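PDB 6DR3: penicillin-binding protein activator LpoA from Escherichia coli, which is an outer-membrane lipoprotein, here as its amino-terminal domain, that is essential for penicillin-binding protein 1A function and stimulates that enzyme's transpeptidase activity. Local coordinates for residues R33-W36 against Q37-A40; Q62-N65 against D66-R70; V54-F57 against N58-P61; I41-L44 against V45-K49. All coordinates share one frame; numbering follows the deposited sequence.

Contact 1 (R33-W36 against Q37-A40); sequences RINW and QLLA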
loop_
_atom_site.group_PDB
_atom_site.type_symbol
_atom_site.label_atom_id
_atom_site.label_comp_id
_atom_site.label_asym_id
_atom_site.label_seq_id
_atom_site.Cartn_x
_atom_site.Cartn_y
_atom_site.Cartn_z
ATOM N N ARG A 33 -27.394 -4.828 3.008
ATOM C CA ARG A 33 -26.822 -6.168 2.954
ATOM C C ARG A 33 -25.661 -6.233 1.969
ATOM O O ARG A 33 -24.636 -6.865 2.251
ATOM C CB ARG A 33 -27.907 -7.178 2.577
ATOM C CG ARG A 33 -27.459 -8.629 2.616
ATOM C CD ARG A 33 -28.505 -9.540 2.005
ATOM N NE ARG A 33 -28.140 -10.950 2.124
ATOM C CZ ARG A 33 -28.447 -11.726 3.158
ATOM N NH1 ARG A 33 -29.132 -11.243 4.189
ATOM N NH2 ARG A 33 -28.067 -12.996 3.165
ATOM N N ILE A 34 -25.799 -5.585 0.809
ATOM C CA ILE A 34 -24.716 -5.580 -0.172
ATOM C C ILE A 34 -23.456 -4.977 0.432
ATOM O O ILE A 34 -22.349 -5.495 0.241
ATOM C CB ILE A 34 -25.149 -4.829 -1.447
ATOM C CG1 ILE A 34 -26.209 -5.637 -2.202
ATOM C CG2 ILE A 34 -23.944 -4.552 -2.356
ATOM C CD1 ILE A 34 -26.829 -4.899 -3.374
ATOM N N ASN A 35 -23.600 -3.869 1.160
ATOM C CA ASN A 35 -22.435 -3.224 1.754
ATOM C C ASN A 35 -21.739 -4.154 2.741
ATOM O O ASN A 35 -20.513 -4.301 2.712
ATOM C CB ASN A 35 -22.851 -1.918 2.432
ATOM C CG ASN A 35 -23.293 -0.863 1.436
ATOM O OD1 ASN A 35 -22.871 -0.869 0.279
ATOM N ND2 ASN A 35 -24.147 0.051 1.883
ATOM N N TRP A 36 -22.510 -4.791 3.629
ATOM C CA TRP A 36 -21.923 -5.772 4.537
ATOM C C TRP A 36 -21.274 -6.908 3.760
ATOM O O TRP A 36 -20.201 -7.398 4.135
ATOM C CB TRP A 36 -22.985 -6.323 5.490
ATOM C CG TRP A 36 -23.436 -5.364 6.564
ATOM C CD1 TRP A 36 -24.715 -4.964 6.816
ATOM C CD2 TRP A 36 -22.611 -4.698 7.530
ATOM N NE1 TRP A 36 -24.740 -4.093 7.877
ATOM C CE2 TRP A 36 -23.462 -3.910 8.332
ATOM C CE3 TRP A 36 -21.237 -4.691 7.794
ATOM C CZ2 TRP A 36 -22.985 -3.124 9.380
ATOM C CZ3 TRP A 36 -20.766 -3.908 8.837
ATOM C CH2 TRP A 36 -21.637 -3.136 9.616
ATOM N N GLN A 37 -21.910 -7.339 2.668
ATOM C CA GLN A 37 -21.355 -8.420 1.861
ATOM C C GLN A 37 -20.019 -8.017 1.250
ATOM O O GLN A 37 -19.062 -8.800 1.260
ATOM C CB GLN A 37 -22.352 -8.816 0.771
ATOM C CG GLN A 37 -21.913 -9.997 -0.074
ATOM C CD GLN A 37 -23.002 -10.462 -1.018
ATOM O OE1 GLN A 37 -24.129 -9.970 -0.971
ATOM N NE2 GLN A 37 -22.672 -11.412 -1.883
ATOM N N LEU A 38 -19.933 -6.797 0.714
ATOM C CA LEU A 38 -18.667 -6.315 0.173
ATOM C C LEU A 38 -17.591 -6.279 1.250
ATOM O O LEU A 38 -16.422 -6.577 0.982
ATOM C CB LEU A 38 -18.854 -4.927 -0.438
ATOM C CG LEU A 38 -19.641 -4.864 -1.747
ATOM C CD1 LEU A 38 -20.044 -3.432 -2.046
ATOM C CD2 LEU A 38 -18.824 -5.441 -2.895
ATOM N N LEU A 39 -17.968 -5.912 2.477
ATOM C CA LEU A 39 -16.997 -5.860 3.564
ATOM C C LEU A 39 -16.560 -7.260 3.979
ATOM O O LEU A 39 -15.379 -7.488 4.265
ATOM C CB LEU A 39 -17.589 -5.101 4.750
ATOM C CG LEU A 39 -17.595 -3.580 4.583
ATOM C CD1 LEU A 39 -18.641 -2.930 5.478
ATOM C CD2 LEU A 39 -16.213 -3.025 4.890
ATOM N N ALA A 40 -17.497 -8.211 4.013
ATOM C CA ALA A 40 -17.137 -9.592 4.313
ATOM C C ALA A 40 -16.113 -10.117 3.316
ATOM O O ALA A 40 -15.139 -10.773 3.703
ATOM C CB ALA A 40 -18.386 -10.473 4.308
#

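Contact 2 (Q62-N65 against D66-R70); sequences QELN and DAQRR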
loop_
_atom_site.group_PDB
_atom_site.type_symbol
_atom_site.label_atom_id
_atom_site.label_comp_id
_atom_site.label_asym_id
_atom_site.label_seq_id
_atom_site.Cartn_x
_atom_site.Cartn_y
_atom_site.Cartn_z
ATOM N N GLN A 62 -26.346 -8.433 -9.247
ATOM C CA GLN A 62 -25.951 -7.734 -10.465
ATOM C C GLN A 62 -26.252 -6.243 -10.375
ATOM O O GLN A 62 -25.532 -5.431 -10.967
ATOM C CB GLN A 62 -26.660 -8.347 -11.674
ATOM C CG GLN A 62 -26.261 -9.789 -11.959
ATOM C CD GLN A 62 -27.041 -10.395 -13.113
ATOM O OE1 GLN A 62 -28.269 -10.312 -13.160
ATOM N NE2 GLN A 62 -26.328 -11.007 -14.053
ATOM N N GLU A 63 -27.295 -5.865 -9.634
ATOM C CA GLU A 63 -27.713 -4.467 -9.513
ATOM C C GLU A 63 -26.950 -3.818 -8.362
ATOM O O GLU A 63 -27.400 -3.808 -7.217
ATOM C CB GLU A 63 -29.218 -4.374 -9.298
ATOM C CG GLU A 63 -30.039 -4.323 -10.578
ATOM C CD GLU A 63 -31.534 -4.323 -10.313
ATOM O OE1 GLU A 63 -31.954 -4.849 -9.260
ATOM O OE2 GLU A 63 -32.289 -3.789 -11.154
ATOM N N LEU A 64 -25.782 -3.264 -8.675
ATOM C CA LEU A 64 -24.982 -2.508 -7.722
ATOM C C LEU A 64 -24.973 -1.036 -8.115
ATOM O O LEU A 64 -25.015 -0.697 -9.301
ATOM C CB LEU A 64 -23.545 -3.034 -7.672
ATOM C CG LEU A 64 -23.361 -4.526 -7.382
ATOM C CD1 LEU A 64 -21.923 -4.941 -7.657
ATOM C CD2 LEU A 64 -23.744 -4.850 -5.944
ATOM N N ASN A 65 -24.925 -0.156 -7.117
ATOM C CA ASN A 65 -24.745 1.255 -7.421
ATOM C C ASN A 65 -23.279 1.526 -7.754
ATOM O O ASN A 65 -22.411 0.665 -7.592
ATOM C CB ASN A 65 -25.232 2.135 -6.263
ATOM C CG ASN A 65 -24.394 1.989 -5.007
ATOM O OD1 ASN A 65 -23.182 1.787 -5.061
ATOM N ND2 ASN A 65 -25.046 2.106 -3.855
ATOM N N ASP A 66 -23.001 2.742 -8.229
ATOM C CA ASP A 66 -21.662 3.041 -8.730
ATOM C C ASP A 66 -20.611 2.856 -7.645
ATOM O O ASP A 66 -19.529 2.315 -7.905
ATOM C CB ASP A 66 -21.609 4.463 -9.287
ATOM C CG ASP A 66 -22.601 4.684 -10.409
ATOM O OD1 ASP A 66 -23.661 4.023 -10.402
ATOM O OD2 ASP A 66 -22.318 5.513 -11.301
ATOM N N ALA A 67 -20.909 3.294 -6.421
ATOM C CA ALA A 67 -19.955 3.133 -5.330
ATOM C C ALA A 67 -19.710 1.659 -5.030
ATOM O O ALA A 67 -18.567 1.245 -4.798
ATOM C CB ALA A 67 -20.461 3.860 -4.084
ATOM N N GLN A 68 -20.770 0.848 -5.040
ATOM C CA GLN A 68 -20.615 -0.576 -4.767
ATOM C C GLN A 68 -19.878 -1.288 -5.894
ATOM O O GLN A 68 -19.139 -2.245 -5.640
ATOM C CB GLN A 68 -21.985 -1.216 -4.540
ATOM C CG GLN A 68 -22.686 -0.733 -3.279
ATOM C CD GLN A 68 -24.154 -1.108 -3.241
ATOM O OE1 GLN A 68 -24.787 -1.285 -4.279
ATOM N NE2 GLN A 68 -24.702 -1.234 -2.037
ATOM N N ARG A 69 -20.063 -0.844 -7.140
ATOM C CA ARG A 69 -19.378 -1.491 -8.253
ATOM C C ARG A 69 -17.891 -1.165 -8.248
ATOM O O ARG A 69 -17.061 -2.031 -8.551
ATOM C CB ARG A 69 -20.013 -1.079 -9.580
ATOM C CG ARG A 69 -19.452 -1.840 -10.777
ATOM C CD ARG A 69 -20.262 -1.609 -12.041
ATOM N NE ARG A 69 -21.671 -1.943 -11.858
ATOM C CZ ARG A 69 -22.150 -3.183 -11.803
ATOM N NH1 ARG A 69 -21.335 -4.223 -11.912
ATOM N NH2 ARG A 69 -23.449 -3.384 -11.632
ATOM N N ARG A 70 -17.530 0.075 -7.910
ATOM C CA ARG A 70 -16.118 0.425 -7.814
ATOM C C ARG A 70 -15.420 -0.412 -6.749
ATOM O O ARG A 70 -14.295 -0.882 -6.955
ATOM C CB ARG A 70 -15.962 1.919 -7.523
ATOM C CG ARG A 70 -16.092 2.792 -8.767
ATOM C CD ARG A 70 -15.713 4.245 -8.505
ATOM N NE ARG A 70 -16.824 5.029 -7.965
ATOM C CZ ARG A 70 -17.771 5.601 -8.706
ATOM N NH1 ARG A 70 -17.761 5.478 -10.029
ATOM N NH2 ARG A 70 -18.737 6.299 -8.122
#

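Contact 3 (V54-F57 against N58-P61); sequences VELF and NQLP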
loop_
_atom_site.group_PDB
_atom_site.type_symbol
_atom_site.label_atom_id
_atom_site.label_comp_id
_atom_site.label_asym_id
_atom_site.label_seq_id
_atom_site.Cartn_x
_atom_site.Cartn_y
_atom_site.Cartn_z
ATOM N N VAL A 54 -14.099 -15.731 -2.784
ATOM C CA VAL A 54 -14.514 -15.936 -4.171
ATOM C C VAL A 54 -16.008 -16.225 -4.239
ATOM O O VAL A 54 -16.746 -15.597 -5.008
ATOM C CB VAL A 54 -13.689 -17.069 -4.811
ATOM C CG1 VAL A 54 -14.275 -17.490 -6.160
ATOM C CG2 VAL A 54 -12.243 -16.638 -4.980
ATOM N N GLU A 55 -16.478 -17.184 -3.439
ATOM C CA GLU A 55 -17.879 -17.582 -3.511
ATOM C C GLU A 55 -18.800 -16.416 -3.172
ATOM O O GLU A 55 -19.777 -16.154 -3.883
ATOM C CB GLU A 55 -18.139 -18.764 -2.578
ATOM C CG GLU A 55 -19.601 -19.185 -2.501
ATOM C CD GLU A 55 -20.201 -19.457 -3.866
ATOM O OE1 GLU A 55 -19.440 -19.825 -4.786
ATOM O OE2 GLU A 55 -21.431 -19.300 -4.021
ATOM N N LEU A 56 -18.503 -15.700 -2.086
ATOM C CA LEU A 56 -19.335 -14.560 -1.715
ATOM C C LEU A 56 -19.248 -13.455 -2.759
ATOM O O LEU A 56 -20.231 -12.744 -2.992
ATOM C CB LEU A 56 -18.921 -14.037 -0.340
ATOM C CG LEU A 56 -19.925 -13.139 0.390
ATOM C CD1 LEU A 56 -21.259 -13.852 0.611
ATOM C CD2 LEU A 56 -19.344 -12.683 1.722
ATOM N N PHE A 57 -18.085 -13.303 -3.396
ATOM C CA PHE A 57 -17.957 -12.384 -4.522
ATOM C C PHE A 57 -18.863 -12.806 -5.674
ATOM O O PHE A 57 -19.489 -11.962 -6.327
ATOM C CB PHE A 57 -16.491 -12.325 -4.961
ATOM C CG PHE A 57 -16.231 -11.438 -6.150
ATOM C CD1 PHE A 57 -16.454 -11.895 -7.438
ATOM C CD2 PHE A 57 -15.728 -10.157 -5.979
ATOM C CE1 PHE A 57 -16.204 -11.084 -8.532
ATOM C CE2 PHE A 57 -15.473 -9.343 -7.071
ATOM C CZ PHE A 57 -15.710 -9.807 -8.345
ATOM N N ASN A 58 -18.955 -14.114 -5.934
ATOM C CA ASN A 58 -19.807 -14.612 -7.008
ATOM C C ASN A 58 -21.289 -14.500 -6.675
ATOM O O ASN A 58 -22.121 -14.586 -7.585
ATOM C CB ASN A 58 -19.467 -16.072 -7.322
ATOM C CG ASN A 58 -18.089 -16.234 -7.931
ATOM O OD1 ASN A 58 -17.522 -15.286 -8.471
ATOM N ND2 ASN A 58 -17.544 -17.443 -7.850
ATOM N N GLN A 59 -21.638 -14.319 -5.404
ATOM C CA GLN A 59 -23.028 -14.170 -4.993
ATOM C C GLN A 59 -23.458 -12.710 -4.889
ATOM O O GLN A 59 -24.569 -12.436 -4.423
ATOM C CB GLN A 59 -23.261 -14.875 -3.654
ATOM C CG GLN A 59 -23.144 -16.389 -3.728
ATOM C CD GLN A 59 -23.486 -17.064 -2.415
ATOM O OE1 GLN A 59 -24.072 -16.453 -1.522
ATOM N NE2 GLN A 59 -23.119 -18.335 -2.290
ATOM N N LEU A 60 -22.612 -11.774 -5.307
ATOM C CA LEU A 60 -23.001 -10.372 -5.293
ATOM C C LEU A 60 -24.127 -10.133 -6.298
ATOM O O LEU A 60 -24.090 -10.671 -7.408
ATOM C CB LEU A 60 -21.810 -9.478 -5.632
ATOM C CG LEU A 60 -20.798 -9.250 -4.510
ATOM C CD1 LEU A 60 -19.532 -8.597 -5.047
ATOM C CD2 LEU A 60 -21.411 -8.394 -3.412
ATOM N N PRO A 61 -25.138 -9.338 -5.943
ATOM C CA PRO A 61 -26.188 -9.020 -6.916
ATOM C C PRO A 61 -25.620 -8.311 -8.135
ATOM O O PRO A 61 -24.565 -7.676 -8.088
ATOM C CB PRO A 61 -27.140 -8.107 -6.133
ATOM C CG PRO A 61 -26.869 -8.402 -4.702
ATOM C CD PRO A 61 -25.413 -8.737 -4.626
#

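Contact 4 (I41-L44 against V45-K49); sequences IRAL and VKEGK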
loop_
_atom_site.group_PDB
_atom_site.type_symbol
_atom_site.label_atom_id
_atom_site.label_comp_id
_atom_site.label_asym_id
_atom_site.label_seq_id
_atom_site.Cartn_x
_atom_site.Cartn_y
_atom_site.Cartn_z
ATOM N N ILE A 41 -16.317 -9.838 2.028
ATOM C CA ILE A 41 -15.350 -10.244 1.010
ATOM C C ILE A 41 -13.982 -9.649 1.319
ATOM O O ILE A 41 -12.959 -10.342 1.282
ATOM C CB ILE A 41 -15.843 -9.826 -0.388
ATOM C CG1 ILE A 41 -17.175 -10.504 -0.711
ATOM C CG2 ILE A 41 -14.807 -10.171 -1.459
ATOM C CD1 ILE A 41 -17.923 -9.863 -1.859
ATOM N N ARG A 42 -13.948 -8.351 1.628
ATOM C CA ARG A 42 -12.684 -7.687 1.934
ATOM C C ARG A 42 -11.980 -8.355 3.106
ATOM O O ARG A 42 -10.766 -8.594 3.059
ATOM C CB ARG A 42 -12.938 -6.207 2.234
ATOM C CG ARG A 42 -11.682 -5.351 2.303
ATOM C CD ARG A 42 -11.947 -4.017 2.993
ATOM N NE ARG A 42 -13.004 -3.245 2.339
ATOM C CZ ARG A 42 -13.325 -1.992 2.655
ATOM N NH1 ARG A 42 -12.673 -1.356 3.622
ATOM N NH2 ARG A 42 -14.297 -1.370 2.002
ATOM N N ALA A 43 -12.726 -8.674 4.165
ATOM C CA ALA A 43 -12.120 -9.287 5.343
ATOM C C ALA A 43 -11.710 -10.730 5.070
ATOM O O ALA A 43 -10.643 -11.170 5.513
ATOM C CB ALA A 43 -13.089 -9.219 6.523
ATOM N N LEU A 44 -12.545 -11.485 4.350
ATOM C CA LEU A 44 -12.197 -12.866 4.026
ATOM C C LEU A 44 -10.876 -12.937 3.269
ATOM O O LEU A 44 -10.034 -13.796 3.553
ATOM C CB LEU A 44 -13.316 -13.516 3.213
ATOM C CG LEU A 44 -14.618 -13.816 3.965
ATOM C CD1 LEU A 44 -15.733 -14.179 2.993
ATOM C CD2 LEU A 44 -14.415 -14.932 4.974
ATOM N N VAL A 45 -10.676 -12.043 2.297
ATOM C CA VAL A 45 -9.409 -12.005 1.571
ATOM C C VAL A 45 -8.261 -11.734 2.535
ATOM O O VAL A 45 -7.241 -12.435 2.530
ATOM C CB VAL A 45 -9.463 -10.949 0.449
ATOM C CG1 VAL A 45 -8.085 -10.758 -0.192
ATOM C CG2 VAL A 45 -10.483 -11.347 -0.602
ATOM N N LYS A 46 -8.411 -10.712 3.379
ATOM C CA LYS A 46 -7.350 -10.359 4.317
ATOM C C LYS A 46 -7.017 -11.514 5.251
ATOM O O LYS A 46 -5.857 -11.682 5.641
ATOM C CB LYS A 46 -7.761 -9.129 5.128
ATOM C CG LYS A 46 -6.637 -8.519 5.954
ATOM C CD LYS A 46 -7.096 -7.250 6.654
ATOM C CE LYS A 46 -5.934 -6.527 7.316
ATOM N NZ LYS A 46 -6.356 -5.246 7.946
ATOM N N GLU A 47 -8.016 -12.311 5.624
ATOM C CA GLU A 47 -7.815 -13.386 6.586
ATOM C C GLU A 47 -7.282 -14.663 5.950
ATOM O O GLU A 47 -6.964 -15.609 6.675
ATOM C CB GLU A 47 -9.133 -13.669 7.312
ATOM C CG GLU A 47 -9.580 -12.517 8.200
ATOM C CD GLU A 47 -11.023 -12.629 8.652
ATOM O OE1 GLU A 47 -11.617 -13.720 8.510
ATOM O OE2 GLU A 47 -11.565 -11.617 9.149
ATOM N N GLY A 48 -7.169 -14.711 4.626
ATOM C CA GLY A 48 -6.699 -15.899 3.944
ATOM C C GLY A 48 -7.780 -16.886 3.572
ATOM O O GLY A 48 -7.456 -18.009 3.168
ATOM N N LYS A 49 -9.050 -16.505 3.698
ATOM C CA LYS A 49 -10.174 -17.372 3.349
ATOM C C LYS A 49 -10.578 -17.101 1.900
ATOM O O LYS A 49 -11.649 -16.570 1.597
ATOM C CB LYS A 49 -11.335 -17.144 4.309
ATOM C CG LYS A 49 -11.091 -17.658 5.720
ATOM C CD LYS A 49 -11.699 -16.734 6.762
ATOM C CE LYS A 49 -12.191 -17.500 7.978
ATOM N NZ LYS A 49 -11.160 -18.410 8.532
#

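Contact 1 (R33-W36 against Q37-A40)
W36 and L39, three residues apart on a helix, both place CG anti to the carbonyl carbon (chi1 -73° and -77°), and this brings the indole and a leucine methyl together. I34 and L38 meet along the next ridge. There the I34 CG2 methyl lies anti to the backbone N. The eight residues are consecutive turns of helix 30-47, one of the helices of the TPR-like amino-terminal domain of LpoA. The backbone bonds run i to i+4. The first joins Q37 N to R33 O at 2.8 Å, and the last joins A40 N to W36 O at 2.8 Å. Between them L38 N binds I34 O and L39 N binds N35 O.

The side chains pack along different ridges of the helix. I34 and L38 lie side by side and point the same way, with I34 CG2 4.1 Å from L38 CD1. This ridge is covered by L64 and by Q68 and L75 of helix 66-82. The indole of W36 and the side chain of L39 cross at a slant, and W36 CE3 comes within 3.9 Å of L39 CD1. Helices 7-11 and 18-25 supply much of the cover here.

The polar ends reach outward to other parts of the chain. N35 OD1 accepts from Q68 NE2, while N35 ND2 donates to D4. W36 NE1 donates to Q5, and R33 NH1 to the carbonyl of S28. Q37 has an extended chain, and its NE2 donates to L56 O on helix 50-58. At the base of that chain, Q37 CB rests 3.3 Å from R33 O.

Contact 2 (Q62-N65 against D66-R70)
N65 and Q68 make the tight half of this contact. N65 OD1 accepts from Q68 N at 2.6 Å, a short and fairly straight bond of 162°. The side chain of Q68 returns the grip, since its OE1 accepts from N65 N at 3.1 Å. N65 CG sits between its own backbone N and carbonyl carbon, with chi1 67°, which turns OD1 over the start of the helix. The two side-chain amides stack with their planes 24° apart, and N65 ND2 lies 3.4 Å from Q68 CD. This reciprocal pair is a capping box, with N65 as N-cap of helix 66-82. The amide nitrogen of Q68 is held by N35 of helix 30-47. R69 N adds the first i to i+4 bond, to N65 O. L64 lies beside the box, its CB 3.9 Å from Q68 CB.

The other side is looser and more exposed. R69 bends at chi3 and carries its guanidinium back along the loop. Its NH2 donates to Q62 O at 3.0 Å, with the oxygen at the guanidinium edge and close to its plane. One face of the group lies against L64, with L64 CD1 4.1 Å above the plane and offset toward the rim.

Contact 3 (V54-F57 against N58-P61)
E55 and Q59 form the polar side-chain bond of this contact. Q59 NE2 donates to E55 OE2 at 2.6 Å, and the bond is nearly straight at 160°. The carboxylate uses its anti lone pair, on the side away from OE1. E55 reaches this place by a bend at chi2 (54°), which turns the acid forward, toward the C-terminal end of the helix and Q59. The carboxylate and amide planes are 72° apart, but the acceptor lies close to the plane of the Q59 amide. Both residues are exposed.

The backbone bonds change character toward the end of the helix. N58 N donates to V54 O at 2.8 Å, as in a regular helix. Q59 N is shared weakly between E55 O and L56 O. L60 N then donates to F57 O at 3.3 Å from well above the carbonyl plane.

Van der Waals and edge contacts make up the rest. V54 and N58 run side by side, with V54 CG1 3.7 Å from N58 ND2. N58 OD1 lies in the plane of the F57 ring at its edge, 3.7 Å from CD1 of F57. The apolar pair is F57 and L60, with F57 CD2 4.2 Å from L60 CD1. F57 and L60 both pack on K72 of helix 66-82, and L60 also touches Q37 and I41 of helix 30-47. The arrangement is a helix C-terminus, where helix 50-58 unwinds into the loop leading to helix 66-82 in this TPR-like domain.

Contact 4 (I41-L44 against V45-K49)
L44 has the most surface buried by this contact. Its CD2 methyl meets the aliphatic part of K49, 3.7 Å from K49 CD and 3.8 Å from K49 CB. The two side chains cross at about a right angle. The K49 chain bends beyond CG. Its CB and CD lie against the leucine, and its amine turns off elsewhere. The carbonyl of L44 is used as well, accepting from K49 N and weakly from E47 N.

The turn that brings K49 back is a Schellman motif ending helix 30-47. G48 takes up its positive phi (89°). Two bonds close it: the wider runs from K49 N to L44 O at 2.9 Å, the other from G48 N to V45 O. K49 is already the N-cap of helix 50-58, so the turn between the two helices is very short.

V45 comes next in buried surface. Its CG2 lies 3.3 Å from I41 O, the acceptor of V45 N. Beyond the contact, V45 packs on A53 of helix 50-58 and on E78 and I79 of helix 66-82. A43 O accepts from E47 N at 2.9 Å. The extended side chain of E47 passes over that carbonyl, with E47 CG 3.2 Å from A43 O, and its OE1 bonds to S18 OG.

How the contacts relate
Contacts 1 and 4 are successive parts of helix 30-47. Contact 1 is buried and regular, whereas contact 4 is partly buried and ends the helix on a glycine turn. Contacts 2 and 3 are surface contacts at the two ends of the loop between helices 50-58 and 66-82. Contact 3 closes one helix with two weak backbone bonds at Q59 N; contact 2 opens the next with a capping box. Helix 30-47 touches both loop ends. Contact 1 reaches contacts 2 and 3 by side-chain amides as well as packing, whereas contact 4 meets contact 3 by packing of its apolar side chains. Contacts 2 and 4 do not touch, with nearest atoms about 8 Å apart.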